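Local structure of putative phosphinothricin n-acetyltransferase (Acinetobacter baylyi, 2JLM) at the interface of chains A and B. The protein is a GNAT-family acetyltransferase that probably transfers the acetyl group of acetyl-CoA to the amino group of L-methionine sulfoximine and L-methionine sulfone. Numbering follows the deposited sequence. Chains: chain A/B, Putative phosphinothricin n-acetyltransferase.

All three contacts belong to the two-fold interface between chains A and B. Contacts 1 and 2 are neighbours, their C-alpha centres about 9 Å apart, and they share B:Ala87, whose carbonyl serves contact 1 and whose amide serves contact 2. The C-alpha centre of contact 3 lies about 30 Å from that of contact 1 and about 31 Å from that of contact 2; contact 3 repeats contact 2 with the chains exchanged, pairing the same tyrosine loop with the 3-10 helix 86-88 and the C-terminus. The interface is thus held at both ends, consistent with a symmetric dimer, although the deposited assembly holds six copies.

Contact 1: the interface of chains A and B. Residues chain A 155, 158, 163; chain B 87, 90-91, 125, 176, 179.
The end of the GNAT sheet in chain A, strands 156-159 and 162-172 with the turn before them, packs against loops, the 3-10 helix 86-88 and the start of strand 91-98 of chain B, where A:Trp163 stacks on B:His125. The imidazole lies over the six-membered ring of the indole, centroids 3.7 Å apart and planes tilted by 17°. A chi1 of -178° swings the B:His125 ring away from its backbone N, bringing NE2 towards A:Gln155. B:His125 NE2 donates to the side-chain amide oxygen OE1 of A:Gln155 at 2.6 Å, meeting a lone pair in the carbonyl plane and staying nearly in the imidazole plane. Amide and ring are almost coplanar; bond and stack together probably restrict the rotation of the imidazole. A:Phe158 CD1 lies against the opposite indole face, toward its rim. B:Pro179 sets its CB over the face of the A:Phe158 ring, 3.7 Å from the centroid, crossing it at about a right angle. B:Pro176 CD comes in the indole plane to the edge at A:Trp163 CH2. The backbone joins in where A:Phe158 N donates to B:Ala87 O at 2.9 Å. Water 1 bridges the chains, lying 2.9 Å from A:Gln155 O and 3.0 Å from the hydroxyl OG1 of B:Thr91.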
loop_
_atom_site.group_PDB
_atom_site.type_symbol
_atom_site.label_atom_id
_atom_site.label_comp_id
_atom_site.label_asym_id
_atom_site.label_seq_id
_atom_site.Cartn_x
_atom_site.Cartn_y
_atom_site.Cartn_z
ATOM N N GLN A 155 22.935 -8.667 -3.815
ATOM C CA GLN A 155 21.854 -8.385 -4.753
ATOM C C GLN A 155 22.342 -7.957 -6.129
ATOM O O GLN A 155 21.714 -7.127 -6.798
ATOM C CB GLN A 155 20.892 -7.363 -4.144
ATOM C CG GLN A 155 20.423 -7.795 -2.744
ATOM C CD GLN A 155 19.337 -6.911 -2.159
ATOM O OE1 GLN A 155 18.975 -5.879 -2.727
ATOM N NE2 GLN A 155 18.806 -7.322 -1.018
ATOM N N PHE A 158 19.445 -10.996 -10.339
ATOM C CA PHE A 158 18.040 -11.256 -10.137
ATOM C C PHE A 158 17.628 -12.445 -10.988
ATOM O O PHE A 158 17.770 -12.412 -12.206
ATOM C CB PHE A 158 17.203 -10.018 -10.487
ATOM C CG PHE A 158 15.786 -10.115 -10.018
ATOM C CD1 PHE A 158 15.433 -9.690 -8.748
ATOM C CD2 PHE A 158 14.811 -10.675 -10.830
ATOM C CE1 PHE A 158 14.128 -9.800 -8.306
ATOM C CE2 PHE A 158 13.501 -10.787 -10.391
ATOM C CZ PHE A 158 13.162 -10.351 -9.126
ATOM N N TRP A 163 16.545 -11.647 -5.558
ATOM C CA TRP A 163 17.869 -11.040 -5.575
ATOM C C TRP A 163 18.947 -12.076 -5.271
ATOM O O TRP A 163 18.794 -12.895 -4.366
ATOM C CB TRP A 163 17.951 -9.902 -4.552
ATOM C CG TRP A 163 17.113 -8.727 -4.916
ATOM C CD1 TRP A 163 16.063 -8.214 -4.208
ATOM C CD2 TRP A 163 17.247 -7.912 -6.083
ATOM N NE1 TRP A 163 15.543 -7.122 -4.859
ATOM C CE2 TRP A 163 16.248 -6.917 -6.016
ATOM C CE3 TRP A 163 18.115 -7.921 -7.175
ATOM C CZ2 TRP A 163 16.086 -5.954 -7.004
ATOM C CZ3 TRP A 163 17.956 -6.964 -8.155
ATOM C CH2 TRP A 163 16.947 -5.992 -8.065
ATOM N N ALA B 87 21.232 -11.867 -15.920
ATOM C CA ALA B 87 20.683 -11.656 -14.568
ATOM C C ALA B 87 21.379 -10.531 -13.788
ATOM O O ALA B 87 21.002 -10.226 -12.653
ATOM C CB ALA B 87 20.682 -12.963 -13.771
ATOM N N TYR B 90 20.283 -5.378 -13.528
ATOM C CA TYR B 90 20.050 -4.247 -12.635
ATOM C C TYR B 90 21.336 -3.767 -11.955
ATOM O O TYR B 90 21.282 -2.977 -11.017
ATOM C CB TYR B 90 18.992 -4.592 -11.575
ATOM C CG TYR B 90 17.627 -4.970 -12.130
ATOM C CD1 TYR B 90 16.851 -4.047 -12.823
ATOM C CD2 TYR B 90 17.104 -6.242 -11.935
ATOM C CE1 TYR B 90 15.595 -4.386 -13.322
ATOM C CE2 TYR B 90 15.849 -6.594 -12.427
ATOM C CZ TYR B 90 15.099 -5.659 -13.118
ATOM O OH TYR B 90 13.852 -5.996 -13.604
ATOM N N THR B 91 22.488 -4.233 -12.432
ATOM C CA THR B 91 23.764 -3.824 -11.847
ATOM C C THR B 91 24.628 -3.073 -12.852
ATOM O O THR B 91 24.791 -3.501 -13.997
ATOM C CB THR B 91 24.567 -5.035 -11.326
ATOM O OG1 THR B 91 23.812 -5.723 -10.320
ATOM C CG2 THR B 91 25.882 -4.585 -10.733
ATOM N N HIS B 125 19.601 -1.024 -9.669
ATOM C CA HIS B 125 19.510 -1.509 -8.291
ATOM C C HIS B 125 20.847 -1.405 -7.538
ATOM O O HIS B 125 20.881 -1.042 -6.367
ATOM C CB HIS B 125 18.993 -2.950 -8.262
ATOM C CG HIS B 125 18.816 -3.501 -6.881
ATOM N ND1 HIS B 125 18.069 -2.861 -5.916
ATOM C CD2 HIS B 125 19.275 -4.639 -6.310
ATOM C CE1 HIS B 125 18.087 -3.576 -4.803
ATOM N NE2 HIS B 125 18.802 -4.665 -5.019
ATOM N N PRO B 176 15.003 -1.212 -8.770
ATOM C CA PRO B 176 13.677 -0.949 -9.332
ATOM C C PRO B 176 12.619 -1.470 -8.378
ATOM O O PRO B 176 12.891 -2.404 -7.618
ATOM C CB PRO B 176 13.672 -1.797 -10.596
ATOM C CG PRO B 176 14.547 -2.967 -10.251
ATOM C CD PRO B 176 15.564 -2.486 -9.250
ATOM N N PRO B 179 11.250 -5.666 -9.863
ATOM C CA PRO B 179 12.273 -6.406 -10.611
ATOM C C PRO B 179 11.682 -7.682 -11.187
ATOM O O PRO B 179 10.861 -8.310 -10.510
ATOM C CB PRO B 179 13.279 -6.776 -9.520
ATOM C CG PRO B 179 12.432 -6.817 -8.249
ATOM C CD PRO B 179 11.573 -5.611 -8.425
HETATM O O HOH W 1 21.009 -5.929 -9.298
#

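Contact 2: the interface of chains A and B. Residues chain A 39, 41-42; chain B 86-87, 89, 180-182.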
loop_
_atom_site.group_PDB
_atom_site.type_symbol
_atom_site.label_atom_id
_atom_site.label_comp_id
_atom_site.label_asym_id
_atom_site.label_seq_id
_atom_site.Cartn_x
_atom_site.Cartn_y
_atom_site.Cartn_z
ATOM N N TYR A 39 24.101 -17.213 -14.725
ATOM C CA TYR A 39 23.232 -16.043 -14.634
ATOM C C TYR A 39 22.444 -15.757 -15.933
ATOM O O TYR A 39 21.935 -14.653 -16.133
ATOM C CB TYR A 39 24.014 -14.817 -14.113
ATOM C CG TYR A 39 24.129 -14.731 -12.580
ATOM C CD1 TYR A 39 24.089 -13.504 -11.921
ATOM C CD2 TYR A 39 24.258 -15.878 -11.801
ATOM C CE1 TYR A 39 24.184 -13.422 -10.519
ATOM C CE2 TYR A 39 24.350 -15.808 -10.412
ATOM C CZ TYR A 39 24.319 -14.574 -9.776
ATOM O OH TYR A 39 24.424 -14.507 -8.395
ATOM N N TYR A 41 19.033 -16.465 -18.239
ATOM C CA TYR A 41 17.634 -16.824 -18.003
ATOM C C TYR A 41 17.198 -17.924 -18.976
ATOM O O TYR A 41 16.592 -18.916 -18.581
ATOM C CB TYR A 41 16.725 -15.614 -18.178
ATOM C CG TYR A 41 16.937 -14.493 -17.185
ATOM C CD1 TYR A 41 17.521 -13.290 -17.574
ATOM C CD2 TYR A 41 16.537 -14.627 -15.864
ATOM C CE1 TYR A 41 17.705 -12.250 -16.663
ATOM C CE2 TYR A 41 16.719 -13.595 -14.946
ATOM C CZ TYR A 41 17.298 -12.413 -15.349
ATOM O OH TYR A 41 17.472 -11.396 -14.434
ATOM N N LYS A 42 17.520 -17.728 -20.249
ATOM C CA LYS A 42 17.075 -18.599 -21.326
ATOM C C LYS A 42 18.140 -19.617 -21.706
ATOM O O LYS A 42 19.324 -19.320 -21.650
ATOM C CB LYS A 42 16.739 -17.754 -22.552
ATOM C CG LYS A 42 15.830 -16.580 -22.241
ATOM C CD LYS A 42 14.556 -17.042 -21.529
ATOM C CE LYS A 42 13.660 -15.852 -21.182
ATOM N NZ LYS A 42 12.458 -16.300 -20.415
ATOM N N PRO B 86 22.782 -11.928 -18.370
ATOM C CA PRO B 86 21.458 -11.306 -18.302
ATOM C C PRO B 86 20.970 -10.997 -16.889
ATOM O O PRO B 86 20.351 -9.956 -16.697
ATOM C CB PRO B 86 20.550 -12.347 -18.980
ATOM C CG PRO B 86 21.434 -12.994 -19.976
ATOM C CD PRO B 86 22.810 -13.062 -19.318
ATOM N N ALA B 87 21.232 -11.867 -15.920
ATOM C CA ALA B 87 20.683 -11.656 -14.568
ATOM C C ALA B 87 21.379 -10.531 -13.788
ATOM O O ALA B 87 21.002 -10.226 -12.653
ATOM C CB ALA B 87 20.682 -12.963 -13.771
ATOM N N LYS B 89 21.258 -7.570 -15.036
ATOM C CA LYS B 89 20.588 -6.452 -15.701
ATOM C C LYS B 89 20.407 -5.199 -14.837
ATOM O O LYS B 89 20.377 -4.083 -15.359
ATOM C CB LYS B 89 19.223 -6.903 -16.233
ATOM C CG LYS B 89 18.271 -7.357 -15.152
ATOM C CD LYS B 89 17.192 -8.272 -15.711
ATOM C CE LYS B 89 15.992 -7.492 -16.194
ATOM N NZ LYS B 89 14.818 -8.397 -16.313
ATOM N N GLN B 180 12.091 -8.074 -12.393
ATOM C CA GLN B 180 11.621 -9.346 -12.956
ATOM C C GLN B 180 12.668 -10.073 -13.803
ATOM O O GLN B 180 13.523 -9.434 -14.421
ATOM C CB GLN B 180 10.318 -9.142 -13.755
ATOM C CG GLN B 180 10.329 -7.973 -14.736
ATOM N N ASP B 181 12.601 -11.408 -13.822
ATOM C CA ASP B 181 13.436 -12.208 -14.726
ATOM C C ASP B 181 13.167 -11.741 -16.144
ATOM O O ASP B 181 12.073 -11.256 -16.429
ATOM C CB ASP B 181 13.099 -13.705 -14.621
ATOM C CG ASP B 181 13.606 -14.346 -13.328
ATOM O OD1 ASP B 181 14.061 -15.514 -13.380
ATOM O OD2 ASP B 181 13.540 -13.696 -12.262
ATOM N N ASP B 182 14.145 -11.876 -17.038
ATOM C CA ASP B 182 13.915 -11.541 -18.445
ATOM C C ASP B 182 12.778 -12.380 -19.026
ATOM O O ASP B 182 11.972 -11.905 -19.830
ATOM C CB ASP B 182 15.177 -11.757 -19.278
ATOM C CG ASP B 182 16.074 -10.540 -19.303
ATOM O OD1 ASP B 182 17.152 -10.628 -19.937
ATOM O OD2 ASP B 182 15.710 -9.503 -18.696
ATOM O OXT ASP B 182 12.643 -13.562 -18.701
#
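With chi1 at -65°, CG of A:Tyr41 stands anti to the carbonyl carbon and beside the backbone N, which sends the phenol of this loop residue in among the C-terminal residues and 3-10 helix 86-88 of chain B. B:Lys89 has CG between its backbone N and carbonyl carbon (chi1 62°) and bends at chi3, carrying its side-chain amine NZ back to the C-terminus of its own chain. One face of the tyrosine ring is covered by the terminal backbone: B:Asp182 N stands 3.4 Å above the plane, over the centre. The side chains of the last two residues reach different rims. B:Asp182 CB meets A:Tyr41 CD1 at 3.3 Å, while B:Asp181 lies by CD2 and CE2, its carboxylate turned 49° from the ring. B:Pro86 slides past in the opposite direction, its CB 3.5 Å from A:Tyr41 CD1. At the far end of the ring the aliphatic CD of B:Lys89 passes the phenol OH of A:Tyr41 at 3.4 Å, the two side chains crossing at about a right angle. B:Lys89 NZ makes a salt bridge to B:Asp182 OD2 at 2.8 Å and also bonds to B:Gln180 O, which should steady the chain end against the tyrosine. Nearby, B:Ala87 N donates to A:Tyr39 O at 2.9 Å. A:Lys42 NZ makes a weak hydrogen bond, 3.2 Å long, to the terminal carboxylate oxygen OXT of B:Asp182.

Contact 3: the interface of chains A and B. Residues chain A 86-87, 89, 181-182; chain B 39-41.
B:Tyr41 turns one face of its ring to the C-terminal backbone of chain A, with A:Asp182 N 3.3 Å above the ring plane and over its centre. The side-chain carboxylates of the last two residues stand steeply to that ring, A:Asp181 at 59° and A:Asp182 at 64°, and both side chains cross the tyrosine at a slant. A:Asp181 lies beside the CD2–CE2 rim, whereas A:Asp182 approaches the other rim, its CB 3.2 Å from B:Tyr41 CD1. The same rim is met by A:Pro86, whose CB reaches B:Tyr41 CD1 at 3.4 Å. A:Lys89 runs across the phenol end at about a right angle, its CD 3.5 Å from B:Tyr41 OH. Its chain bends at chi3 to bring A:Lys89 NZ to A:Asp182 OD1, where a salt bridge of 2.6 Å is made on the syn side of the carboxylate, 28° out of its plane. This link within chain A probably helps to hold the terminus against the tyrosine. Beyond the ring, A:Ala87 N donates to B:Tyr39 O at 2.7 Å, and A:Pro86 CD lies 3.8 Å from B:Asp40 CA. The site thus joins the 3-10 helix 86-88 and C-terminal tail of chain A to the chain B loop between helices 17-34 and 46-58.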
loop_
_atom_site.group_PDB
_atom_site.type_symbol
_atom_site.label_atom_id
_atom_site.label_comp_id
_atom_site.label_asym_id
_atom_site.label_seq_id
_atom_site.Cartn_x
_atom_site.Cartn_y
_atom_site.Cartn_z
ATOM N N PRO A 86 43.563 -4.972 -19.957
ATOM C CA PRO A 86 44.890 -5.584 -20.046
ATOM C C PRO A 86 45.505 -5.865 -18.676
ATOM O O PRO A 86 46.174 -6.879 -18.507
ATOM C CB PRO A 86 45.706 -4.528 -20.802
ATOM C CG PRO A 86 44.677 -3.751 -21.586
ATOM C CD PRO A 86 43.484 -3.694 -20.688
ATOM N N ALA A 87 45.278 -4.982 -17.709
ATOM C CA ALA A 87 45.899 -5.128 -16.394
ATOM C C ALA A 87 45.490 -6.405 -15.655
ATOM O O ALA A 87 46.159 -6.811 -14.701
ATOM C CB ALA A 87 45.610 -3.920 -15.550
ATOM N N LYS A 89 45.418 -9.390 -17.045
ATOM C CA LYS A 89 45.934 -10.491 -17.865
ATOM C C LYS A 89 46.298 -11.762 -17.098
ATOM O O LYS A 89 46.333 -12.854 -17.674
ATOM C CB LYS A 89 47.157 -10.025 -18.665
ATOM C CG LYS A 89 48.283 -9.518 -17.786
ATOM C CD LYS A 89 49.409 -8.912 -18.604
ATOM C CE LYS A 89 50.042 -9.935 -19.516
ATOM N NZ LYS A 89 51.353 -9.452 -20.025
ATOM N N ASP A 181 54.225 -5.909 -17.810
ATOM C CA ASP A 181 53.224 -5.041 -18.426
ATOM C C ASP A 181 53.166 -5.425 -19.895
ATOM O O ASP A 181 54.092 -6.048 -20.402
ATOM C CB ASP A 181 53.618 -3.562 -18.295
ATOM C CG ASP A 181 53.146 -2.922 -16.981
ATOM O OD1 ASP A 181 52.444 -1.884 -17.041
ATOM O OD2 ASP A 181 53.480 -3.436 -15.889
ATOM N N ASP A 182 52.089 -5.066 -20.583
ATOM C CA ASP A 182 52.003 -5.340 -22.015
ATOM C C ASP A 182 52.714 -4.249 -22.813
ATOM O O ASP A 182 52.579 -4.179 -24.035
ATOM C CB ASP A 182 50.549 -5.460 -22.474
ATOM C CG ASP A 182 49.918 -6.783 -22.084
ATOM O OD1 ASP A 182 50.666 -7.739 -21.792
ATOM O OD2 ASP A 182 48.670 -6.864 -22.078
ATOM O OXT ASP A 182 53.431 -3.416 -22.252
ATOM N N TYR B 39 42.736 0.272 -16.328
ATOM C CA TYR B 39 43.591 -0.907 -16.369
ATOM C C TYR B 39 44.159 -1.240 -17.757
ATOM O O TYR B 39 44.406 -2.404 -18.073
ATOM C CB TYR B 39 42.895 -2.099 -15.709
ATOM C CG TYR B 39 43.163 -2.176 -14.216
ATOM C CD1 TYR B 39 43.389 -3.395 -13.586
ATOM C CD2 TYR B 39 43.218 -1.024 -13.444
ATOM C CE1 TYR B 39 43.644 -3.463 -12.223
ATOM C CE2 TYR B 39 43.472 -1.083 -12.087
ATOM C CZ TYR B 39 43.683 -2.303 -11.480
ATOM O OH TYR B 39 43.931 -2.358 -10.123
ATOM N N ASP B 40 44.370 -0.201 -18.567
ATOM C CA ASP B 40 45.095 -0.322 -19.824
ATOM C C ASP B 40 46.561 0.028 -19.619
ATOM O O ASP B 40 46.907 0.789 -18.716
ATOM C CB ASP B 40 44.530 0.619 -20.891
ATOM C CG ASP B 40 43.063 0.385 -21.163
ATOM O OD1 ASP B 40 42.264 0.457 -20.205
ATOM O OD2 ASP B 40 42.710 0.147 -22.340
ATOM N N TYR B 41 47.413 -0.525 -20.475
ATOM C CA TYR B 41 48.836 -0.213 -20.472
ATOM C C TYR B 41 49.126 0.898 -21.472
ATOM O O TYR B 41 49.895 1.814 -21.194
ATOM C CB TYR B 41 49.650 -1.449 -20.861
ATOM C CG TYR B 41 49.570 -2.578 -19.874
ATOM C CD1 TYR B 41 48.949 -3.772 -20.206
ATOM C CD2 TYR B 41 50.119 -2.453 -18.605
ATOM C CE1 TYR B 41 48.881 -4.819 -19.297
ATOM C CE2 TYR B 41 50.055 -3.489 -17.691
ATOM C CZ TYR B 41 49.438 -4.671 -18.040
ATOM O OH TYR B 41 49.377 -5.699 -17.127
#